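Local coordinates for protein cytochrome P450 (Picrophilus torridus, PDB 2RFB) that binds heme and, as a cytochrome P450, probably acts as a monooxygenase that inserts one oxygen atom of O2 into its substrate, at residues A[197-205]-A[312-323]; A[77-86]-A[98-109]. All coordinates share one frame; numbering follows the deposited sequence.

Contact 1 (A[197-205]-A[312-323]). With SO4 (sulfate ion), chain D.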
loop_
_atom_site.group_PDB
_atom_site.type_symbol
_atom_site.label_atom_id
_atom_site.label_comp_id
_atom_site.label_asym_id
_atom_site.label_seq_id
_atom_site.Cartn_x
_atom_site.Cartn_y
_atom_site.Cartn_z
ATOM N N ILE A 197 7.378 0.301 -7.054
ATOM C CA ILE A 197 8.265 0.968 -7.971
ATOM C C ILE A 197 9.514 0.120 -8.198
ATOM O O ILE A 197 9.903 -0.098 -9.355
ATOM C CB ILE A 197 8.596 2.403 -7.526
ATOM C CG1 ILE A 197 7.365 3.272 -7.697
ATOM C CG2 ILE A 197 9.775 2.970 -8.346
ATOM C CD1 ILE A 197 7.397 4.609 -6.928
ATOM N N GLY A 198 10.103 -0.399 -7.119
ATOM C CA GLY A 198 11.257 -1.289 -7.228
ATOM C C GLY A 198 10.863 -2.596 -7.890
ATOM O O GLY A 198 11.644 -3.156 -8.650
ATOM N N ASN A 199 9.647 -3.093 -7.647
ATOM C CA ASN A 199 9.263 -4.317 -8.299
ATOM C C ASN A 199 9.002 -4.124 -9.823
ATOM O O ASN A 199 9.294 -5.051 -10.613
ATOM C CB ASN A 199 8.056 -4.941 -7.607
ATOM C CG ASN A 199 8.347 -5.364 -6.148
ATOM O OD1 ASN A 199 9.502 -5.435 -5.709
ATOM N ND2 ASN A 199 7.282 -5.563 -5.385
ATOM N N MET A 200 8.515 -2.955 -10.261
ATOM C CA MET A 200 8.410 -2.714 -11.718
ATOM C C MET A 200 9.796 -2.649 -12.363
ATOM O O MET A 200 9.977 -3.014 -13.551
ATOM C CB MET A 200 7.669 -1.432 -12.058
ATOM C CG MET A 200 6.257 -1.370 -11.406
ATOM S SD MET A 200 5.313 -0.047 -12.164
ATOM C CE MET A 200 6.053 1.404 -11.436
ATOM N N ILE A 201 10.786 -2.217 -11.580
ATOM C CA ILE A 201 12.118 -2.066 -12.165
ATOM C C ILE A 201 12.644 -3.496 -12.307
ATOM O O ILE A 201 13.238 -3.849 -13.316
ATOM C CB ILE A 201 13.041 -1.120 -11.313
ATOM C CG1 ILE A 201 12.563 0.327 -11.440
ATOM C CG2 ILE A 201 14.520 -1.251 -11.700
ATOM C CD1 ILE A 201 13.078 1.266 -10.347
ATOM N N ARG A 202 12.365 -4.334 -11.324
ATOM C CA ARG A 202 12.710 -5.732 -11.435
ATOM C C ARG A 202 12.042 -6.457 -12.642
ATOM O O ARG A 202 12.644 -7.298 -13.314
ATOM C CB ARG A 202 12.355 -6.404 -10.121
ATOM C CG ARG A 202 12.659 -7.834 -10.084
ATOM C CD ARG A 202 12.373 -8.378 -8.725
ATOM N NE ARG A 202 12.599 -9.830 -8.726
ATOM C CZ ARG A 202 12.225 -10.636 -7.738
ATOM N NH1 ARG A 202 11.630 -10.158 -6.648
ATOM N NH2 ARG A 202 12.462 -11.918 -7.831
ATOM N N VAL A 203 10.790 -6.162 -12.942
ATOM C CA VAL A 203 10.214 -6.827 -14.116
ATOM C C VAL A 203 11.040 -6.408 -15.333
ATOM O O VAL A 203 11.441 -7.265 -16.146
ATOM C CB VAL A 203 8.713 -6.489 -14.335
ATOM C CG1 VAL A 203 8.244 -6.997 -15.729
ATOM C CG2 VAL A 203 7.872 -7.019 -13.193
ATOM N N ILE A 204 11.285 -5.104 -15.467
ATOM C CA ILE A 204 12.007 -4.599 -16.636
ATOM C C ILE A 204 13.390 -5.275 -16.770
ATOM O O ILE A 204 13.718 -5.806 -17.834
ATOM C CB ILE A 204 12.214 -3.075 -16.618
ATOM C CG1 ILE A 204 10.872 -2.312 -16.553
ATOM C CG2 ILE A 204 13.027 -2.664 -17.842
ATOM C CD1 ILE A 204 9.947 -2.619 -17.731
ATOM N N ASP A 205 14.183 -5.240 -15.694
ATOM C CA ASP A 205 15.431 -5.986 -15.577
ATOM C C ASP A 205 15.300 -7.421 -16.058
ATOM O O ASP A 205 16.185 -7.923 -16.724
ATOM C CB ASP A 205 15.885 -6.005 -14.097
ATOM C CG ASP A 205 17.133 -6.884 -13.852
ATOM O OD1 ASP A 205 17.002 -7.951 -13.193
ATOM O OD2 ASP A 205 18.221 -6.495 -14.330
ATOM N N ILE A 312 10.619 6.434 -15.404
ATOM C CA ILE A 312 11.803 5.604 -15.300
ATOM C C ILE A 312 12.120 5.135 -16.688
ATOM O O ILE A 312 13.240 5.162 -17.116
ATOM C CB ILE A 312 11.594 4.421 -14.364
ATOM C CG1 ILE A 312 11.673 4.858 -12.917
ATOM C CG2 ILE A 312 12.562 3.265 -14.653
ATOM C CD1 ILE A 312 11.038 3.793 -11.998
ATOM N N LEU A 313 11.122 4.725 -17.428
ATOM C CA LEU A 313 11.424 4.220 -18.754
ATOM C C LEU A 313 11.993 5.273 -19.692
ATOM O O LEU A 313 12.833 4.921 -20.530
ATOM C CB LEU A 313 10.237 3.475 -19.357
ATOM C CG LEU A 313 9.926 2.103 -18.730
ATOM C CD1 LEU A 313 8.629 1.572 -19.302
ATOM C CD2 LEU A 313 11.016 1.159 -19.081
ATOM N N ASN A 314 11.594 6.547 -19.556
ATOM C CA ASN A 314 12.131 7.584 -20.459
ATOM C C ASN A 314 13.483 8.162 -20.015
ATOM O O ASN A 314 14.130 8.876 -20.762
ATOM C CB ASN A 314 11.134 8.737 -20.660
ATOM C CG ASN A 314 9.939 8.341 -21.507
ATOM O OD1 ASN A 314 8.873 8.033 -20.980
ATOM N ND2 ASN A 314 10.109 8.333 -22.809
ATOM N N HIS A 315 13.878 7.894 -18.779
ATOM C CA HIS A 315 15.122 8.412 -18.259
ATOM C C HIS A 315 16.308 7.485 -18.555
ATOM O O HIS A 315 17.380 7.951 -18.890
ATOM C CB HIS A 315 15.014 8.689 -16.745
ATOM C CG HIS A 315 16.138 9.518 -16.227
ATOM N ND1 HIS A 315 17.256 8.967 -15.641
ATOM C CD2 HIS A 315 16.362 10.856 -16.291
ATOM C CE1 HIS A 315 18.111 9.937 -15.338
ATOM N NE2 HIS A 315 17.593 11.092 -15.720
ATOM N N PHE A 316 16.108 6.177 -18.447
ATOM C CA PHE A 316 17.182 5.215 -18.725
ATOM C C PHE A 316 17.057 4.546 -20.121
ATOM O O PHE A 316 15.968 4.283 -20.578
ATOM C CB PHE A 316 17.216 4.154 -17.602
ATOM C CG PHE A 316 17.397 4.738 -16.219
ATOM C CD1 PHE A 316 18.640 5.216 -15.803
ATOM C CD2 PHE A 316 16.320 4.827 -15.341
ATOM C CE1 PHE A 316 18.799 5.764 -14.503
ATOM C CE2 PHE A 316 16.466 5.375 -14.060
ATOM C CZ PHE A 316 17.695 5.830 -13.638
ATOM N N LYS A 317 18.168 4.274 -20.793
ATOM C CA LYS A 317 18.120 3.542 -22.070
ATOM C C LYS A 317 18.175 2.030 -21.802
ATOM O O LYS A 317 17.516 1.237 -22.479
ATOM C CB LYS A 317 19.275 3.953 -23.007
ATOM C CG LYS A 317 19.078 5.275 -23.795
ATOM C CD LYS A 317 20.208 5.500 -24.880
ATOM C CE LYS A 317 21.497 6.177 -24.308
ATOM N NZ LYS A 317 22.632 6.472 -25.330
ATOM N N ARG A 318 18.972 1.659 -20.802
ATOM C CA ARG A 318 19.216 0.280 -20.441
ATOM C C ARG A 318 18.929 0.192 -18.944
ATOM O O ARG A 318 19.329 1.088 -18.173
ATOM C CB ARG A 318 20.675 -0.119 -20.754
ATOM C CG ARG A 318 21.023 -0.249 -22.262
ATOM C CD ARG A 318 22.529 -0.603 -22.518
ATOM N NE ARG A 318 23.019 -0.220 -23.856
ATOM C CZ ARG A 318 24.287 -0.340 -24.291
ATOM N NH1 ARG A 318 25.238 -0.862 -23.510
ATOM N NH2 ARG A 318 24.620 0.066 -25.522
ATOM N N ILE A 319 18.220 -0.860 -18.542
ATOM C CA ILE A 319 17.878 -1.072 -17.136
ATOM C C ILE A 319 18.335 -2.463 -16.657
ATOM O O ILE A 319 17.624 -3.414 -16.827
ATOM C CB ILE A 319 16.334 -0.825 -16.915
ATOM C CG1 ILE A 319 16.026 0.643 -17.222
ATOM C CG2 ILE A 319 15.833 -1.258 -15.497
ATOM C CD1 ILE A 319 14.672 1.099 -16.832
ATOM N N LYS A 320 19.550 -2.558 -16.114
ATOM C CA LYS A 320 20.066 -3.759 -15.420
ATOM C C LYS A 320 20.215 -3.450 -13.943
ATOM O O LYS A 320 20.811 -2.436 -13.565
ATOM C CB LYS A 320 21.458 -4.181 -15.916
ATOM C CG LYS A 320 21.666 -4.293 -17.422
ATOM C CD LYS A 320 23.164 -4.229 -17.778
ATOM C CE LYS A 320 23.381 -3.852 -19.280
ATOM N NZ LYS A 320 22.657 -2.577 -19.716
ATOM N N ILE A 321 19.703 -4.312 -13.093
ATOM C CA ILE A 321 19.856 -4.111 -11.666
ATOM C C ILE A 321 21.235 -4.584 -11.268
ATOM O O ILE A 321 21.636 -5.655 -11.644
ATOM C CB ILE A 321 18.813 -4.885 -10.888
ATOM C CG1 ILE A 321 17.447 -4.184 -10.983
ATOM C CG2 ILE A 321 19.291 -5.083 -9.423
ATOM C CD1 ILE A 321 16.245 -4.921 -10.275
ATOM N N ASP A 322 21.981 -3.783 -10.528
ATOM C CA ASP A 322 23.285 -4.261 -10.062
ATOM C C ASP A 322 23.152 -5.074 -8.785
ATOM O O ASP A 322 23.033 -4.515 -7.715
ATOM C CB ASP A 322 24.263 -3.119 -9.832
ATOM C CG ASP A 322 25.622 -3.606 -9.397
ATOM O OD1 ASP A 322 25.774 -4.781 -8.980
ATOM O OD2 ASP A 322 26.571 -2.805 -9.469
ATOM N N TYR A 323 23.254 -6.386 -8.897
ATOM C CA TYR A 323 22.998 -7.255 -7.756
ATOM C C TYR A 323 24.135 -7.421 -6.749
ATOM O O TYR A 323 23.949 -8.092 -5.724
ATOM C CB TYR A 323 22.505 -8.637 -8.243
ATOM C CG TYR A 323 21.016 -8.608 -8.424
ATOM C CD1 TYR A 323 20.447 -8.580 -9.693
ATOM C CD2 TYR A 323 20.177 -8.509 -7.320
ATOM C CE1 TYR A 323 19.085 -8.506 -9.838
ATOM C CE2 TYR A 323 18.810 -8.447 -7.469
ATOM C CZ TYR A 323 18.287 -8.436 -8.732
ATOM O OH TYR A 323 16.930 -8.365 -8.876
HETATM S S SO4 D . 21.113 5.723 -19.564
HETATM O O1 SO4 D . 21.224 4.355 -19.049
HETATM O O2 SO4 D . 22.343 6.062 -20.295
HETATM O O3 SO4 D . 20.035 5.826 -20.565
HETATM O O4 SO4 D . 20.830 6.667 -18.466
HETATM O O HOH W 1 16.171 -8.994 -11.142
#
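I312 opens the contact with CD1, which meets CD1 of I201 at 3.6 Å. The two isoleucines cross at about a right angle. The same methyl of I312 also reaches CG2 of I197. The next residue, L313, brings CD2 to CD1 of I204; both also pack on I211. The helix ends near H315, and the chain turns away from 197-205. Here a sulfate, probably from the crystallisation liquor, sits by the backbone N of K317. I319 brings the chain back. Its CB lies 3.9 Å from CG2 of I204, and its CG2 lies 4.0 Å from CG2 of I201. In P450 terms this is the long helix 175-206, which matches the family's I-helix, packed against the end of helix 298-315, which follows the heme cysteine and matches the L-helix. I321 N then donates to OD2 of D205 at 2.9 Å and 171°. The bond is straight, but the N stands 56° out of the carboxylate plane. CG of D205 lies anti to its backbone N (chi1 175°), which carries the carboxylate over to the loop. CD1 of I321 lies 3.8 Å from CA of R202, whose guanidinium pairs with E206. Last, Y323 sets its ring edge towards OD1 of D205, with CE1 4.0 Å away. A doubtful water, modelled too close to both, lies between that OD1 and Y323 OH, which also bonds Y337.

Contact 2 (A[77-86]-A[98-109])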
loop_
_atom_site.group_PDB
_atom_site.type_symbol
_atom_site.label_atom_id
_atom_site.label_comp_id
_atom_site.label_asym_id
_atom_site.label_seq_id
_atom_site.Cartn_x
_atom_site.Cartn_y
_atom_site.Cartn_z
ATOM N N PHE A 77 0.788 17.593 -10.396
ATOM C CA PHE A 77 1.649 17.592 -9.238
ATOM C C PHE A 77 2.537 16.335 -9.148
ATOM O O PHE A 77 3.728 16.445 -8.803
ATOM C CB PHE A 77 0.865 17.814 -7.949
ATOM C CG PHE A 77 1.724 17.760 -6.715
ATOM C CD1 PHE A 77 2.559 18.826 -6.378
ATOM C CD2 PHE A 77 1.737 16.645 -5.913
ATOM C CE1 PHE A 77 3.395 18.781 -5.235
ATOM C CE2 PHE A 77 2.576 16.599 -4.772
ATOM C CZ PHE A 77 3.389 17.671 -4.440
ATOM N N ILE A 78 1.992 15.161 -9.470
ATOM C CA ILE A 78 2.780 13.927 -9.391
ATOM C C ILE A 78 3.831 13.874 -10.501
ATOM O O ILE A 78 4.986 13.517 -10.254
ATOM C CB ILE A 78 1.896 12.655 -9.326
ATOM C CG1 ILE A 78 0.997 12.662 -8.094
ATOM C CG2 ILE A 78 2.728 11.391 -9.329
ATOM C CD1 ILE A 78 -0.173 11.814 -8.303
ATOM N N GLU A 79 3.453 14.275 -11.703
ATOM C CA GLU A 79 4.399 14.458 -12.801
ATOM C C GLU A 79 5.527 15.423 -12.450
ATOM O O GLU A 79 6.689 15.100 -12.639
ATOM C CB GLU A 79 3.678 15.010 -14.025
ATOM C CG GLU A 79 3.280 14.003 -15.059
ATOM C CD GLU A 79 2.116 14.490 -15.939
ATOM O OE1 GLU A 79 2.086 15.674 -16.385
ATOM O OE2 GLU A 79 1.213 13.672 -16.186
ATOM N N GLU A 80 5.179 16.620 -11.979
ATOM C CA GLU A 80 6.177 17.588 -11.509
ATOM C C GLU A 80 7.083 16.928 -10.472
ATOM O O GLU A 80 8.293 16.932 -10.619
ATOM C CB GLU A 80 5.526 18.863 -10.909
ATOM C CG GLU A 80 6.543 19.800 -10.156
ATOM C CD GLU A 80 5.892 20.907 -9.280
ATOM O OE1 GLU A 80 6.192 22.098 -9.550
ATOM O OE2 GLU A 80 5.103 20.598 -8.333
ATOM N N THR A 81 6.499 16.333 -9.438
ATOM C CA THR A 81 7.321 15.730 -8.403
ATOM C C THR A 81 8.234 14.617 -8.944
ATOM O O THR A 81 9.460 14.580 -8.678
ATOM C CB THR A 81 6.459 15.198 -7.269
ATOM O OG1 THR A 81 5.663 16.272 -6.781
ATOM C CG2 THR A 81 7.316 14.680 -6.164
ATOM N N SER A 82 7.638 13.716 -9.710
ATOM C CA SER A 82 8.382 12.568 -10.174
ATOM C C SER A 82 9.541 13.055 -11.016
ATOM O O SER A 82 10.665 12.538 -10.901
ATOM C CB SER A 82 7.470 11.617 -10.930
ATOM O OG SER A 82 8.228 10.670 -11.629
ATOM N N ASN A 83 9.304 14.104 -11.804
ATOM C CA ASN A 83 10.331 14.590 -12.689
ATOM C C ASN A 83 11.450 15.231 -11.915
ATOM O O ASN A 83 12.613 14.994 -12.221
ATOM C CB ASN A 83 9.773 15.511 -13.772
ATOM C CG ASN A 83 10.861 16.044 -14.694
ATOM O OD1 ASN A 83 11.090 17.243 -14.751
ATOM N ND2 ASN A 83 11.573 15.143 -15.373
ATOM N N ASP A 84 11.115 16.021 -10.902
ATOM C CA ASP A 84 12.122 16.660 -10.036
ATOM C C ASP A 84 13.122 15.648 -9.434
ATOM O O ASP A 84 14.327 15.911 -9.402
ATOM C CB ASP A 84 11.440 17.407 -8.891
ATOM C CG ASP A 84 11.006 18.806 -9.260
ATOM O OD1 ASP A 84 10.409 19.459 -8.373
ATOM O OD2 ASP A 84 11.255 19.273 -10.402
ATOM N N LEU A 85 12.613 14.498 -8.976
ATOM C CA LEU A 85 13.417 13.476 -8.310
ATOM C C LEU A 85 14.174 12.524 -9.215
ATOM O O LEU A 85 15.184 11.955 -8.795
ATOM C CB LEU A 85 12.514 12.596 -7.470
ATOM C CG LEU A 85 11.763 13.241 -6.335
ATOM C CD1 LEU A 85 10.769 12.186 -5.924
ATOM C CD2 LEU A 85 12.763 13.676 -5.197
ATOM N N ILE A 86 13.636 12.274 -10.409
ATOM C CA ILE A 86 14.272 11.387 -11.392
ATOM C C ILE A 86 15.403 12.111 -12.158
ATOM O O ILE A 86 16.300 11.450 -12.700
ATOM C CB ILE A 86 13.189 10.855 -12.394
ATOM C CG1 ILE A 86 13.603 9.542 -13.068
ATOM C CG2 ILE A 86 12.835 11.926 -13.495
ATOM C CD1 ILE A 86 13.631 8.336 -12.229
ATOM N N TYR A 98 14.446 8.011 -4.960
ATOM C CA TYR A 98 13.323 8.224 -5.818
ATOM C C TYR A 98 12.105 7.521 -5.252
ATOM O O TYR A 98 11.098 8.120 -5.006
ATOM C CB TYR A 98 13.606 7.735 -7.247
ATOM C CG TYR A 98 12.376 7.936 -8.148
ATOM C CD1 TYR A 98 12.124 9.169 -8.784
ATOM C CD2 TYR A 98 11.457 6.908 -8.328
ATOM C CE1 TYR A 98 10.963 9.337 -9.592
ATOM C CE2 TYR A 98 10.364 7.057 -9.117
ATOM C CZ TYR A 98 10.117 8.256 -9.751
ATOM O OH TYR A 98 8.987 8.337 -10.505
ATOM N N ALA A 99 12.200 6.224 -5.039
ATOM C CA ALA A 99 11.007 5.447 -4.703
ATOM C C ALA A 99 10.394 5.737 -3.298
ATOM O O ALA A 99 9.183 5.696 -3.157
ATOM C CB ALA A 99 11.259 3.930 -4.953
ATOM N N VAL A 100 11.206 6.047 -2.284
ATOM C CA VAL A 100 10.695 6.486 -0.964
ATOM C C VAL A 100 10.198 7.935 -1.002
ATOM O O VAL A 100 9.274 8.300 -0.294
ATOM C CB VAL A 100 11.797 6.361 0.147
ATOM C CG1 VAL A 100 11.619 7.384 1.353
ATOM C CG2 VAL A 100 11.917 4.949 0.646
ATOM N N ARG A 101 10.825 8.785 -1.798
ATOM C CA ARG A 101 10.540 10.217 -1.669
ATOM C C ARG A 101 9.262 10.629 -2.388
ATOM O O ARG A 101 8.619 11.660 -2.044
ATOM C CB ARG A 101 11.718 11.071 -2.164
ATOM C CG ARG A 101 13.040 10.862 -1.412
ATOM C CD ARG A 101 13.779 12.207 -1.233
ATOM N NE ARG A 101 14.994 12.342 -2.027
ATOM C CZ ARG A 101 15.491 13.499 -2.502
ATOM N NH1 ARG A 101 14.870 14.664 -2.309
ATOM N NH2 ARG A 101 16.613 13.483 -3.203
ATOM N N LEU A 102 8.926 9.855 -3.407
ATOM C CA LEU A 102 7.828 10.190 -4.283
ATOM C C LEU A 102 6.512 10.095 -3.510
ATOM O O LEU A 102 5.822 11.089 -3.378
ATOM C CB LEU A 102 7.838 9.322 -5.564
ATOM C CG LEU A 102 6.586 9.420 -6.456
ATOM C CD1 LEU A 102 6.596 10.677 -7.314
ATOM C CD2 LEU A 102 6.448 8.200 -7.349
ATOM N N PRO A 103 6.163 8.914 -2.983
ATOM C CA PRO A 103 4.895 8.731 -2.240
ATOM C C PRO A 103 4.785 9.639 -1.011
ATOM O O PRO A 103 3.696 10.108 -0.689
ATOM C CB PRO A 103 4.945 7.260 -1.828
ATOM C CG PRO A 103 6.469 6.946 -1.789
ATOM C CD PRO A 103 6.913 7.647 -3.060
ATOM N N VAL A 104 5.898 9.961 -0.360
ATOM C CA VAL A 104 5.819 10.853 0.776
ATOM C C VAL A 104 5.538 12.303 0.401
ATOM O O VAL A 104 4.945 13.021 1.178
ATOM C CB VAL A 104 7.049 10.699 1.767
ATOM C CG1 VAL A 104 8.316 11.277 1.220
ATOM C CG2 VAL A 104 6.730 11.343 3.106
ATOM N N ASN A 105 5.986 12.758 -0.768
ATOM C CA ASN A 105 5.616 14.107 -1.256
ATOM C C ASN A 105 4.149 14.172 -1.649
ATOM O O ASN A 105 3.460 15.131 -1.341
ATOM C CB ASN A 105 6.457 14.490 -2.443
ATOM C CG ASN A 105 7.754 15.213 -2.041
ATOM O OD1 ASN A 105 7.742 16.409 -1.766
ATOM N ND2 ASN A 105 8.865 14.499 -2.039
ATOM N N ILE A 106 3.662 13.120 -2.311
ATOM C CA ILE A 106 2.330 13.140 -2.863
ATOM C C ILE A 106 1.336 13.129 -1.714
ATOM O O ILE A 106 0.362 13.906 -1.710
ATOM C CB ILE A 106 2.063 11.897 -3.788
ATOM C CG1 ILE A 106 3.045 11.854 -4.961
ATOM C CG2 ILE A 106 0.638 11.910 -4.320
ATOM C CD1 ILE A 106 3.370 13.235 -5.507
ATOM N N ILE A 107 1.600 12.272 -0.732
ATOM C CA ILE A 107 0.704 12.133 0.380
ATOM C C ILE A 107 0.660 13.392 1.255
ATOM O O ILE A 107 -0.419 13.815 1.696
ATOM C CB ILE A 107 0.959 10.800 1.117
ATOM C CG1 ILE A 107 -0.323 9.966 1.118
ATOM C CG2 ILE A 107 1.528 10.977 2.489
ATOM C CD1 ILE A 107 -1.272 10.320 2.175
ATOM N N SER A 108 1.787 14.062 1.457
ATOM C CA SER A 108 1.695 15.323 2.160
ATOM C C SER A 108 0.853 16.371 1.411
ATOM O O SER A 108 0.220 17.255 2.045
ATOM C CB SER A 108 3.069 15.879 2.426
ATOM O OG SER A 108 3.607 16.459 1.253
ATOM N N LYS A 109 0.854 16.314 0.075
ATOM C CA LYS A 109 0.055 17.286 -0.682
ATOM C C LYS A 109 -1.421 17.008 -0.482
ATOM O O LYS A 109 -2.182 17.917 -0.206
ATOM C CB LYS A 109 0.369 17.274 -2.177
ATOM C CG LYS A 109 -0.646 18.039 -3.038
ATOM C CD LYS A 109 -0.289 19.505 -3.334
ATOM C CE LYS A 109 -1.433 20.068 -4.202
ATOM N NZ LYS A 109 -1.196 21.334 -4.964
#
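F77 lays its ring against the 101-109 helix, with CE2 3.5 Å from CD1 of I106. The side chain of K109 runs over one face, and its CD stands 4.0 Å from the ring centroid, a CH-pi contact. T81 OG1 lies over the opposite face. I78 meets the same I106 methyl through CG1, 3.6 Å away. L102 is a knob in the hole formed by I78, T81, S82 and L85; its CD1 lies 3.8 Å from CB of S82. CD2 of L85 lies over a face of the R101 guanidinium, 3.7 Å from NH1. Helices 77-86 and 101-109 run roughly antiparallel, 147° between their directions and 9.9 Å between axes at closest approach. By their order in the chain they correspond to the D and E helices of the P450 four-helix bundle. With chi1 at 178°, the Y98 ring stands across CB from its own N, which brings it against helix 77-86. Its edge meets S82 O, and CD1 of I86 lies over one face in a CH-pi contact. Y98 OH and S82 OG share a 2.7 Å hydrogen bond, though OG is less surely placed. Replacing Y98 by an alanine is likely to take away the surface that L85 CB and I86 CD1 rest on. Further out, T81 OG1 donates to F77 O at 2.8 Å, and N105 ND2 to R101 O from above the carbonyl plane. E97 pairs with the R101 guanidinium.

Contacts 1 and 2 follow one another along the chain, and their centres lie about 18 Å apart. They still touch. CD1 of I197 meets CD2 of L102 at 3.7 Å, and CG2 of I197 meets CB of A99 at 3.8 Å. CG1 of I312 also packs on CD1 of I86, 4.1 Å away. Helix 175-206 meets the end of helix 298-315 and the loop after it in contact 1, and both helices also pack on segment 98-109 of contact 2. Neither contact includes the residues that bind the heme, such as C295. The side chains of I197 and I106 each lie about 8 Å from the heme, too far for direct contact.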